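Local coordinates for PmbA-related protein (PDB 1VL4) that is of unproven function but possibly acts as a metallopeptidase, at residues A[271-277]-A[312-318]; A[383-389]-A[406-412]; A[418-423]-A[435-441]. All coordinates share one frame; numbering follows the deposited sequence.

Contact 1 (A[271-277]-A[312-318])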
loop_
_atom_site.group_PDB
_atom_site.type_symbol
_atom_site.label_atom_id
_atom_site.label_comp_id
_atom_site.label_asym_id
_atom_site.label_seq_id
_atom_site.Cartn_x
_atom_site.Cartn_y
_atom_site.Cartn_z
ATOM N N LEU A 271 -10.818 -31.003 5.988
ATOM C CA LEU A 271 -9.667 -31.828 5.696
ATOM C C LEU A 271 -10.227 -33.175 5.291
ATOM O O LEU A 271 -11.167 -33.686 5.897
ATOM C CB LEU A 271 -8.701 -31.946 6.886
ATOM C CG LEU A 271 -7.823 -30.725 7.190
ATOM C CD1 LEU A 271 -7.145 -30.876 8.558
ATOM C CD2 LEU A 271 -6.768 -30.498 6.105
ATOM N N GLY A 272 -9.695 -33.740 4.224
ATOM C CA GLY A 272 -10.081 -35.060 3.818
ATOM C C GLY A 272 -11.312 -35.097 2.936
ATOM O O GLY A 272 -11.653 -36.145 2.442
ATOM N N GLU A 273 -11.941 -33.960 2.688
ATOM C CA GLU A 273 -13.171 -33.937 1.889
ATOM C C GLU A 273 -12.863 -33.539 0.446
ATOM O O GLU A 273 -11.807 -32.954 0.171
ATOM C CB GLU A 273 -14.149 -32.934 2.484
ATOM C CG GLU A 273 -14.511 -33.245 3.936
ATOM C CD GLU A 273 -15.609 -32.360 4.468
ATOM O OE1 GLU A 273 -15.950 -31.343 3.807
ATOM O OE2 GLU A 273 -16.128 -32.678 5.564
ATOM N N GLN A 274 -13.798 -33.827 -0.465
ATOM C CA GLN A 274 -13.672 -33.402 -1.868
ATOM C C GLN A 274 -14.086 -31.967 -2.096
ATOM O O GLN A 274 -15.238 -31.666 -2.427
ATOM C CB GLN A 274 -14.477 -34.304 -2.793
ATOM C CG GLN A 274 -13.785 -35.592 -3.068
ATOM C CD GLN A 274 -13.271 -35.658 -4.455
ATOM O OE1 GLN A 274 -12.550 -34.770 -4.912
ATOM N NE2 GLN A 274 -13.662 -36.709 -5.167
ATOM N N VAL A 275 -13.126 -31.085 -1.924
ATOM C CA VAL A 275 -13.352 -29.673 -2.085
ATOM C C VAL A 275 -13.347 -29.268 -3.556
ATOM O O VAL A 275 -14.051 -28.345 -3.985
ATOM C CB VAL A 275 -12.296 -28.910 -1.282
ATOM C CG1 VAL A 275 -12.167 -27.472 -1.741
ATOM C CG2 VAL A 275 -12.663 -28.986 0.175
ATOM N N GLY A 276 -12.508 -29.941 -4.330
ATOM C CA GLY A 276 -12.465 -29.682 -5.745
ATOM C C GLY A 276 -12.852 -30.873 -6.580
ATOM O O GLY A 276 -13.029 -31.997 -6.091
ATOM N N ASN A 277 -12.954 -30.609 -7.869
ATOM C CA ASN A 277 -13.121 -31.670 -8.860
ATOM C C ASN A 277 -11.919 -32.627 -8.806
ATOM O O ASN A 277 -10.819 -32.204 -8.507
ATOM C CB ASN A 277 -13.228 -31.046 -10.238
ATOM C CG ASN A 277 -13.715 -32.008 -11.255
ATOM O OD1 ASN A 277 -12.949 -32.822 -11.759
ATOM N ND2 ASN A 277 -14.987 -31.944 -11.550
ATOM N N ASN A 312 -6.166 -34.613 -6.228
ATOM C CA ASN A 312 -7.377 -35.079 -6.914
ATOM C C ASN A 312 -8.625 -34.536 -6.213
ATOM O O ASN A 312 -9.564 -35.240 -5.998
ATOM C CB ASN A 312 -7.425 -36.603 -7.016
ATOM C CG ASN A 312 -6.138 -37.196 -7.619
ATOM O OD1 ASN A 312 -5.580 -36.647 -8.558
ATOM N ND2 ASN A 312 -5.680 -38.317 -7.078
ATOM N N GLY A 313 -8.576 -33.256 -5.880
ATOM C CA GLY A 313 -9.695 -32.523 -5.377
ATOM C C GLY A 313 -9.894 -32.692 -3.885
ATOM O O GLY A 313 -10.730 -32.008 -3.322
ATOM N N VAL A 314 -9.114 -33.566 -3.245
ATOM C CA VAL A 314 -9.260 -33.844 -1.821
ATOM C C VAL A 314 -8.332 -32.912 -1.056
ATOM O O VAL A 314 -7.151 -32.817 -1.395
ATOM C CB VAL A 314 -9.001 -35.342 -1.509
ATOM C CG1 VAL A 314 -9.067 -35.628 -0.010
ATOM C CG2 VAL A 314 -9.998 -36.240 -2.269
ATOM N N LEU A 315 -8.874 -32.189 -0.061
ATOM C CA LEU A 315 -8.048 -31.358 0.789
ATOM C C LEU A 315 -7.189 -32.214 1.783
ATOM O O LEU A 315 -7.713 -32.888 2.689
ATOM C CB LEU A 315 -8.912 -30.346 1.548
ATOM C CG LEU A 315 -8.187 -29.413 2.510
ATOM C CD1 LEU A 315 -7.339 -28.377 1.801
ATOM C CD2 LEU A 315 -9.198 -28.724 3.453
ATOM N N LYS A 316 -5.866 -32.123 1.623
ATOM C CA LYS A 316 -4.910 -32.952 2.344
ATOM C C LYS A 316 -4.339 -32.286 3.546
ATOM O O LYS A 316 -4.040 -32.977 4.473
ATOM C CB LYS A 316 -3.725 -33.377 1.457
ATOM C CG LYS A 316 -4.137 -33.974 0.121
ATOM C CD LYS A 316 -5.075 -35.178 0.283
ATOM C CE LYS A 316 -4.361 -36.344 0.915
ATOM N NZ LYS A 316 -5.093 -37.630 0.715
ATOM N N THR A 317 -4.093 -30.977 3.515
ATOM C CA THR A 317 -3.450 -30.312 4.672
ATOM C C THR A 317 -3.709 -28.846 4.593
ATOM O O THR A 317 -3.921 -28.324 3.501
ATOM C CB THR A 317 -1.882 -30.511 4.676
ATOM O OG1 THR A 317 -1.274 -29.889 5.830
ATOM C CG2 THR A 317 -1.243 -29.932 3.411
ATOM N N PHE A 318 -3.639 -28.167 5.741
ATOM C CA PHE A 318 -3.445 -26.718 5.736
ATOM C C PHE A 318 -1.945 -26.418 5.790
ATOM O O PHE A 318 -1.122 -27.301 6.011
ATOM C CB PHE A 318 -4.175 -26.070 6.915
ATOM C CG PHE A 318 -5.641 -26.298 6.899
ATOM C CD1 PHE A 318 -6.417 -25.836 5.831
ATOM C CD2 PHE A 318 -6.275 -26.982 7.939
ATOM C CE1 PHE A 318 -7.788 -26.057 5.802
ATOM C CE2 PHE A 318 -7.664 -27.208 7.908
ATOM C CZ PHE A 318 -8.408 -26.740 6.852
#
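Leu-271 reaches over to Phe-318, while the backbones of 272-276 and 313-315 do most of the polar joining. Gly-272 N gives its hydrogen to Leu-315 O at 2.6 Å. One step on, Leu-315 N returns a bond to Glu-273 O (3.0 Å), and the same oxygen takes a CA-H...O contact from Val-314. Gly-276 N closes the row with a nearly straight bond, 175°, to Gly-313 O at 2.9 Å.

Between these bonds Gln-274 and Val-314 form a single beta bridge, with Gln-274 at the centre of an inverse gamma turn. A loop is thus laid along the short strand 314-315, which is an outermost strand of a six-stranded mixed sheet in the C-terminal domain. Gly-313 has positive phi and sits so close to Gly-276 that a CB on it would run into Gly-276 O.

The apolar part gathers at the other end. With CG anti to the carbonyl carbon (chi1 -75°), the Leu-271 side chain swings to Phe-318, and Leu-271 CD2 rests over one face of the ring, toward the rim, 4.1 Å from the ring centroid: a CH-pi contact. Leu-271 CG itself comes to 3.6 Å from Phe-318 CE2. The same CD2 also meets Leu-315 CD2 at 4.0 Å, so one methyl touches both ring and leucine. Ala-257 and Val-260 of helix 257-261 pack on the ring as well. Farther along, Val-275 CG2 approaches Leu-315 CB at 4.2 Å, and Leu-413 of helix 412-417 adds to the Val-275 side.

Contact 2 (A[383-389]-A[406-412])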
loop_
_atom_site.group_PDB
_atom_site.type_symbol
_atom_site.label_atom_id
_atom_site.label_comp_id
_atom_site.label_asym_id
_atom_site.label_seq_id
_atom_site.Cartn_x
_atom_site.Cartn_y
_atom_site.Cartn_z
ATOM N N GLY A 383 -15.410 -17.045 0.290
ATOM C CA GLY A 383 -15.103 -17.616 -1.027
ATOM C C GLY A 383 -15.737 -16.857 -2.182
ATOM O O GLY A 383 -15.403 -17.094 -3.366
ATOM N N GLU A 384 -16.635 -15.927 -1.859
ATOM C CA GLU A 384 -17.395 -15.227 -2.879
ATOM C C GLU A 384 -16.532 -14.218 -3.600
ATOM O O GLU A 384 -15.671 -13.564 -2.993
ATOM C CB GLU A 384 -18.603 -14.509 -2.277
ATOM C CG GLU A 384 -19.632 -15.414 -1.657
ATOM C CD GLU A 384 -20.266 -16.331 -2.663
ATOM O OE1 GLU A 384 -20.688 -15.854 -3.745
ATOM O OE2 GLU A 384 -20.348 -17.531 -2.356
ATOM N N PHE A 385 -16.754 -14.135 -4.918
ATOM C CA PHE A 385 -16.108 -13.159 -5.765
ATOM C C PHE A 385 -17.136 -12.610 -6.729
ATOM O O PHE A 385 -18.124 -13.281 -7.037
ATOM C CB PHE A 385 -14.859 -13.728 -6.504
ATOM C CG PHE A 385 -15.175 -14.812 -7.554
ATOM C CD1 PHE A 385 -15.537 -14.470 -8.861
ATOM C CD2 PHE A 385 -15.099 -16.158 -7.223
ATOM C CE1 PHE A 385 -15.823 -15.438 -9.799
ATOM C CE2 PHE A 385 -15.389 -17.135 -8.165
ATOM C CZ PHE A 385 -15.754 -16.776 -9.443
ATOM N N SER A 386 -16.892 -11.374 -7.148
ATOM C CA SER A 386 -17.633 -10.661 -8.191
ATOM C C SER A 386 -16.650 -9.677 -8.841
ATOM O O SER A 386 -16.196 -8.712 -8.222
ATOM C CB SER A 386 -18.798 -9.888 -7.616
ATOM O OG SER A 386 -19.432 -9.175 -8.656
ATOM N N LEU A 387 -16.292 -9.941 -10.079
ATOM C CA LEU A 387 -15.084 -9.390 -10.662
ATOM C C LEU A 387 -15.356 -8.974 -12.083
ATOM O O LEU A 387 -15.983 -9.725 -12.857
ATOM C CB LEU A 387 -13.964 -10.447 -10.659
ATOM C CG LEU A 387 -13.425 -10.925 -9.308
ATOM C CD1 LEU A 387 -12.550 -12.140 -9.511
ATOM C CD2 LEU A 387 -12.664 -9.817 -8.556
ATOM N N PHE A 388 -14.882 -7.790 -12.440
ATOM C CA PHE A 388 -14.840 -7.386 -13.827
ATOM C C PHE A 388 -13.876 -8.300 -14.556
ATOM O O PHE A 388 -12.912 -8.790 -13.976
ATOM C CB PHE A 388 -14.372 -5.949 -13.976
ATOM C CG PHE A 388 -15.291 -4.944 -13.373
ATOM C CD1 PHE A 388 -15.197 -4.613 -12.031
ATOM C CD2 PHE A 388 -16.223 -4.299 -14.148
ATOM C CE1 PHE A 388 -16.037 -3.669 -11.474
ATOM C CE2 PHE A 388 -17.050 -3.350 -13.597
ATOM C CZ PHE A 388 -16.954 -3.040 -12.258
ATOM N N ALA A 389 -14.151 -8.544 -15.832
ATOM C CA ALA A 389 -13.355 -9.513 -16.588
ATOM C C ALA A 389 -13.269 -9.149 -18.066
ATOM O O ALA A 389 -14.053 -8.327 -18.569
ATOM C CB ALA A 389 -13.943 -10.930 -16.411
ATOM N N ILE A 406 -18.085 -7.310 -19.106
ATOM C CA ILE A 406 -18.636 -8.436 -18.378
ATOM C C ILE A 406 -18.088 -8.547 -16.963
ATOM O O ILE A 406 -16.969 -8.140 -16.671
ATOM C CB ILE A 406 -18.463 -9.773 -19.132
ATOM C CG1 ILE A 406 -17.013 -9.985 -19.557
ATOM C CG2 ILE A 406 -19.429 -9.807 -20.312
ATOM C CD1 ILE A 406 -16.675 -11.443 -19.770
ATOM N N THR A 407 -18.943 -9.067 -16.101
ATOM C CA THR A 407 -18.600 -9.413 -14.755
ATOM C C THR A 407 -18.793 -10.918 -14.586
ATOM O O THR A 407 -19.762 -11.499 -15.073
ATOM C CB THR A 407 -19.502 -8.642 -13.755
ATOM O OG1 THR A 407 -19.144 -7.258 -13.778
ATOM C CG2 THR A 407 -19.345 -9.174 -12.320
ATOM N N ILE A 408 -17.859 -11.543 -13.887
ATOM C CA ILE A 408 -18.057 -12.895 -13.455
ATOM C C ILE A 408 -18.206 -12.903 -11.967
ATOM O O ILE A 408 -17.590 -12.086 -11.258
ATOM C CB ILE A 408 -16.899 -13.836 -13.877
ATOM C CG1 ILE A 408 -15.555 -13.319 -13.382
ATOM C CG2 ILE A 408 -16.887 -14.019 -15.407
ATOM C CD1 ILE A 408 -14.471 -14.323 -13.551
ATOM N N SER A 409 -19.017 -13.843 -11.496
ATOM C CA SER A 409 -19.218 -14.038 -10.078
ATOM C C SER A 409 -19.423 -15.512 -9.742
ATOM O O SER A 409 -19.805 -16.311 -10.580
ATOM C CB SER A 409 -20.421 -13.233 -9.624
ATOM O OG SER A 409 -21.581 -13.795 -10.176
ATOM N N GLY A 410 -19.132 -15.851 -8.496
ATOM C CA GLY A 410 -19.359 -17.169 -7.987
ATOM C C GLY A 410 -18.686 -17.292 -6.651
ATOM O O GLY A 410 -18.388 -16.281 -5.994
ATOM N N ASN A 411 -18.496 -18.540 -6.245
ATOM C CA ASN A 411 -17.684 -18.892 -5.095
ATOM C C ASN A 411 -16.503 -19.688 -5.610
ATOM O O ASN A 411 -16.697 -20.654 -6.347
ATOM C CB ASN A 411 -18.474 -19.756 -4.119
ATOM C CG ASN A 411 -17.756 -19.935 -2.790
ATOM O OD1 ASN A 411 -16.767 -20.685 -2.674
ATOM N ND2 ASN A 411 -18.256 -19.250 -1.767
ATOM N N PHE A 412 -15.303 -19.291 -5.200
ATOM C CA PHE A 412 -14.070 -19.945 -5.588
ATOM C C PHE A 412 -14.090 -21.475 -5.355
ATOM O O PHE A 412 -13.580 -22.221 -6.188
ATOM C CB PHE A 412 -12.857 -19.296 -4.883
ATOM C CG PHE A 412 -11.536 -19.751 -5.446
ATOM C CD1 PHE A 412 -11.121 -19.321 -6.695
ATOM C CD2 PHE A 412 -10.761 -20.695 -4.773
ATOM C CE1 PHE A 412 -9.915 -19.797 -7.244
ATOM C CE2 PHE A 412 -9.587 -21.167 -5.306
ATOM C CZ PHE A 412 -9.169 -20.726 -6.562
#
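Phe-385 lies over Gly-410, its partner in a hydrogen-bonded pair of the antiparallel strands 384-389 and 406-411, neighbours in the mixed seven-stranded sheet of the C-terminal domain. This is the aromatic-glycine pairing known from antiparallel sheets. With CG between its own backbone N and carbonyl carbon (chi1 67°), the ring folds across the neighbouring strand, and Gly-410 CA meets one face 4.2 Å from the centroid. A CB on Gly-410 would come tight against Phe-385 CZ. In the ring plane, at the edge, Phe-412 N stands 3.7 Å from Phe-385 CE2, while Phe-385 CE1 touches Ile-408 CD1 at 4.1 Å. A leucine in place of Phe-385 would probably lose the flat cover over Gly-410 and open a gap beside Ile-408. The same buried side carries Leu-387, Ala-389 and Ile-406, with Leu-247 of helix 241-247 packed on Leu-387.

The reverse side is looser and more open to solvent. The side chains of Ser-386 and Ser-409 come no closer than 4.2 Å, CB to CB, and Thr-407 OG1 sits over one face of the exposed Phe-388 ring, 4.2 Å from CD2. A polar grip forms at the end of the strand, where Asn-411 is the N-cap of helix 412-417, its OD1 taking Leu-413 N. Its ND2, also bonded to Ser-382 O, gives a hydrogen bond of 2.8 Å to Glu-384 OE2, the glutamate oxygen lying in the amide plane but approached from 43° above its own carboxylate.

Contact 3 (A[418-423]-A[435-441])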
loop_
_atom_site.group_PDB
_atom_site.type_symbol
_atom_site.label_atom_id
_atom_site.label_comp_id
_atom_site.label_asym_id
_atom_site.label_seq_id
_atom_site.Cartn_x
_atom_site.Cartn_y
_atom_site.Cartn_z
ATOM N N LYS A 418 -16.130 -27.327 -10.204
ATOM C CA LYS A 418 -16.569 -27.348 -11.598
ATOM C C LYS A 418 -15.430 -27.294 -12.601
ATOM O O LYS A 418 -15.655 -27.199 -13.793
ATOM C CB LYS A 418 -17.516 -26.181 -11.833
ATOM C CG LYS A 418 -18.826 -26.358 -11.045
ATOM C CD LYS A 418 -19.884 -25.319 -11.391
ATOM C CE LYS A 418 -19.524 -23.908 -10.919
ATOM N NZ LYS A 418 -20.676 -22.975 -11.210
ATOM N N ILE A 419 -14.193 -27.348 -12.141
ATOM C CA ILE A 419 -13.097 -27.508 -13.124
ATOM C C ILE A 419 -13.133 -28.966 -13.646
ATOM O O ILE A 419 -12.820 -29.901 -12.930
ATOM C CB ILE A 419 -11.726 -27.111 -12.567
ATOM C CG1 ILE A 419 -11.681 -25.582 -12.335
ATOM C CG2 ILE A 419 -10.605 -27.512 -13.565
ATOM C CD1 ILE A 419 -10.522 -25.095 -11.409
ATOM N N VAL A 420 -13.559 -29.138 -14.886
ATOM C CA VAL A 420 -13.683 -30.473 -15.443
ATOM C C VAL A 420 -12.485 -30.901 -16.314
ATOM O O VAL A 420 -12.272 -32.083 -16.516
ATOM C CB VAL A 420 -15.049 -30.636 -16.227
ATOM C CG1 VAL A 420 -16.217 -30.384 -15.293
ATOM C CG2 VAL A 420 -15.138 -29.720 -17.453
ATOM N N LEU A 421 -11.720 -29.942 -16.826
ATOM C CA LEU A 421 -10.513 -30.211 -17.601
ATOM C C LEU A 421 -9.471 -29.145 -17.393
ATOM O O LEU A 421 -9.796 -27.953 -17.347
ATOM C CB LEU A 421 -10.821 -30.233 -19.091
ATOM C CG LEU A 421 -11.436 -31.453 -19.765
ATOM C CD1 LEU A 421 -11.760 -31.060 -21.217
ATOM C CD2 LEU A 421 -10.510 -32.683 -19.685
ATOM N N VAL A 422 -8.211 -29.591 -17.318
ATOM C CA VAL A 422 -7.054 -28.755 -17.003
ATOM C C VAL A 422 -6.064 -28.840 -18.166
ATOM O O VAL A 422 -5.743 -29.916 -18.638
ATOM C CB VAL A 422 -6.399 -29.207 -15.678
ATOM C CG1 VAL A 422 -5.243 -28.320 -15.269
ATOM C CG2 VAL A 422 -7.474 -29.254 -14.544
ATOM N N GLY A 423 -5.561 -27.688 -18.570
ATOM C CA GLY A 423 -4.619 -27.564 -19.693
ATOM C C GLY A 423 -3.184 -27.849 -19.325
ATOM O O GLY A 423 -2.846 -28.115 -18.164
ATOM N N PRO A 435 -2.035 -23.533 -15.383
ATOM C CA PRO A 435 -2.489 -23.588 -16.771
ATOM C C PRO A 435 -3.881 -23.006 -16.908
ATOM O O PRO A 435 -4.442 -22.506 -15.950
ATOM C CB PRO A 435 -2.497 -25.081 -17.044
ATOM C CG PRO A 435 -2.991 -25.648 -15.748
ATOM C CD PRO A 435 -2.452 -24.743 -14.655
ATOM N N SER A 436 -4.420 -23.004 -18.106
ATOM C CA SER A 436 -5.806 -22.675 -18.338
ATOM C C SER A 436 -6.647 -23.872 -17.835
ATOM O O SER A 436 -6.141 -24.975 -17.720
ATOM C CB SER A 436 -6.042 -22.420 -19.825
ATOM O OG SER A 436 -5.174 -21.415 -20.323
ATOM N N VAL A 437 -7.904 -23.601 -17.490
ATOM C CA VAL A 437 -8.891 -24.617 -17.113
ATOM C C VAL A 437 -10.228 -24.360 -17.775
ATOM O O VAL A 437 -10.574 -23.199 -18.153
ATOM C CB VAL A 437 -9.134 -24.664 -15.572
ATOM C CG1 VAL A 437 -7.852 -25.013 -14.846
ATOM C CG2 VAL A 437 -9.746 -23.320 -15.047
ATOM N N LEU A 438 -10.971 -25.457 -17.946
ATOM C CA LEU A 438 -12.365 -25.439 -18.321
ATOM C C LEU A 438 -13.276 -25.653 -17.097
ATOM O O LEU A 438 -13.202 -26.683 -16.405
ATOM C CB LEU A 438 -12.656 -26.498 -19.385
ATOM C CG LEU A 438 -14.125 -26.575 -19.770
ATOM C CD1 LEU A 438 -14.656 -25.217 -20.293
ATOM C CD2 LEU A 438 -14.297 -27.693 -20.788
ATOM N N VAL A 439 -14.104 -24.637 -16.846
ATOM C CA VAL A 439 -15.051 -24.612 -15.734
ATOM C C VAL A 439 -16.446 -24.897 -16.352
ATOM O O VAL A 439 -16.895 -24.211 -17.308
ATOM C CB VAL A 439 -15.014 -23.231 -14.974
ATOM C CG1 VAL A 439 -15.939 -23.223 -13.751
ATOM C CG2 VAL A 439 -13.636 -22.850 -14.558
ATOM N N GLU A 440 -17.109 -25.925 -15.823
ATOM C CA GLU A 440 -18.396 -26.387 -16.346
ATOM C C GLU A 440 -19.393 -25.271 -16.655
ATOM O O GLU A 440 -20.052 -25.240 -17.745
ATOM C CB GLU A 440 -19.026 -27.352 -15.352
ATOM C CG GLU A 440 -20.356 -27.975 -15.804
ATOM C CD GLU A 440 -20.215 -29.165 -16.749
ATOM O OE1 GLU A 440 -19.185 -29.268 -17.459
ATOM O OE2 GLU A 440 -21.161 -29.990 -16.778
ATOM N N VAL A 441 -19.591 -24.416 -15.667
ATOM C CA VAL A 441 -20.449 -23.271 -15.846
ATOM C C VAL A 441 -20.110 -22.212 -14.802
ATOM O O VAL A 441 -19.772 -22.538 -13.675
ATOM C CB VAL A 441 -21.973 -23.684 -15.839
ATOM C CG1 VAL A 441 -22.421 -24.218 -14.492
ATOM C CG2 VAL A 441 -22.852 -22.543 -16.232
#
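The flat carbonyl group of Val-441 is met from above its plane: Lys-418 NZ gives a hydrogen bond of 2.7 Å to Val-441 O from 36° out of that plane, not on a lone pair. A bend at chi3 (-69°) brings the lysine chain round to this point, with CD and CE also close to Val-441 O. The other flat group, the Glu-440 carboxylate, puts OE1 3.8 Å from Val-420 CG1. At the far end the puckered Pro-435 ring sets its CG 3.5 Å from Val-422 CG1, and its CB 3.3 Å from Gly-423 O.

Valine and isoleucine branches fill one side of the strand pair. Ile-419 wedges between two valines, CG2 at 3.8 Å from Val-437 CB and CG1 at 4.0 Å from Val-439 CG2. On the other side Leu-438 backs onto Leu-421; Met-362 of helix 355-362 packs on Leu-438 and Leu-358 on Leu-421.

Glu-440 N to Lys-418 O, Val-420 N to Leu-438 O, Leu-438 N to Leu-421 O and Gly-423 N to Ser-436 O are the backbone bonds. Between Ile-419 and Leu-421 the register slips by one residue. Val-420 there has helix-like backbone angles, and the buried Leu-421 N finds no partner in the model. This is a beta bulge in the antiparallel pair 419-422 and 437-439, the strand just after helix 412-417 joined to the C-terminal strand of the mixed seven-stranded sheet.

The three contacts follow one another along the chain, none nested in or crossing another. Contact 1 closes a loop of 34 residues, which includes strands 282-285 and 307-311 of the six-stranded sheet. Contact 2 closes 16 residues, mostly the rest of strand 384-395 and its partner 398-404. Helix 412-417 then leads into contact 3, whose 11-residue excursion carries strands 427-428 and 432-434 at the other end of that six-stranded sheet. Contacts 2 and 3 lie about 16 Å apart, centre to centre, in the seven-stranded sheet, where strand 406-411 neighbours 437-444. Contact 1 touches contact 3 through Asn-277, whose ND2 is bonded to Arg-417 O and whose OD1 takes Ala-279 N, beside Val-420.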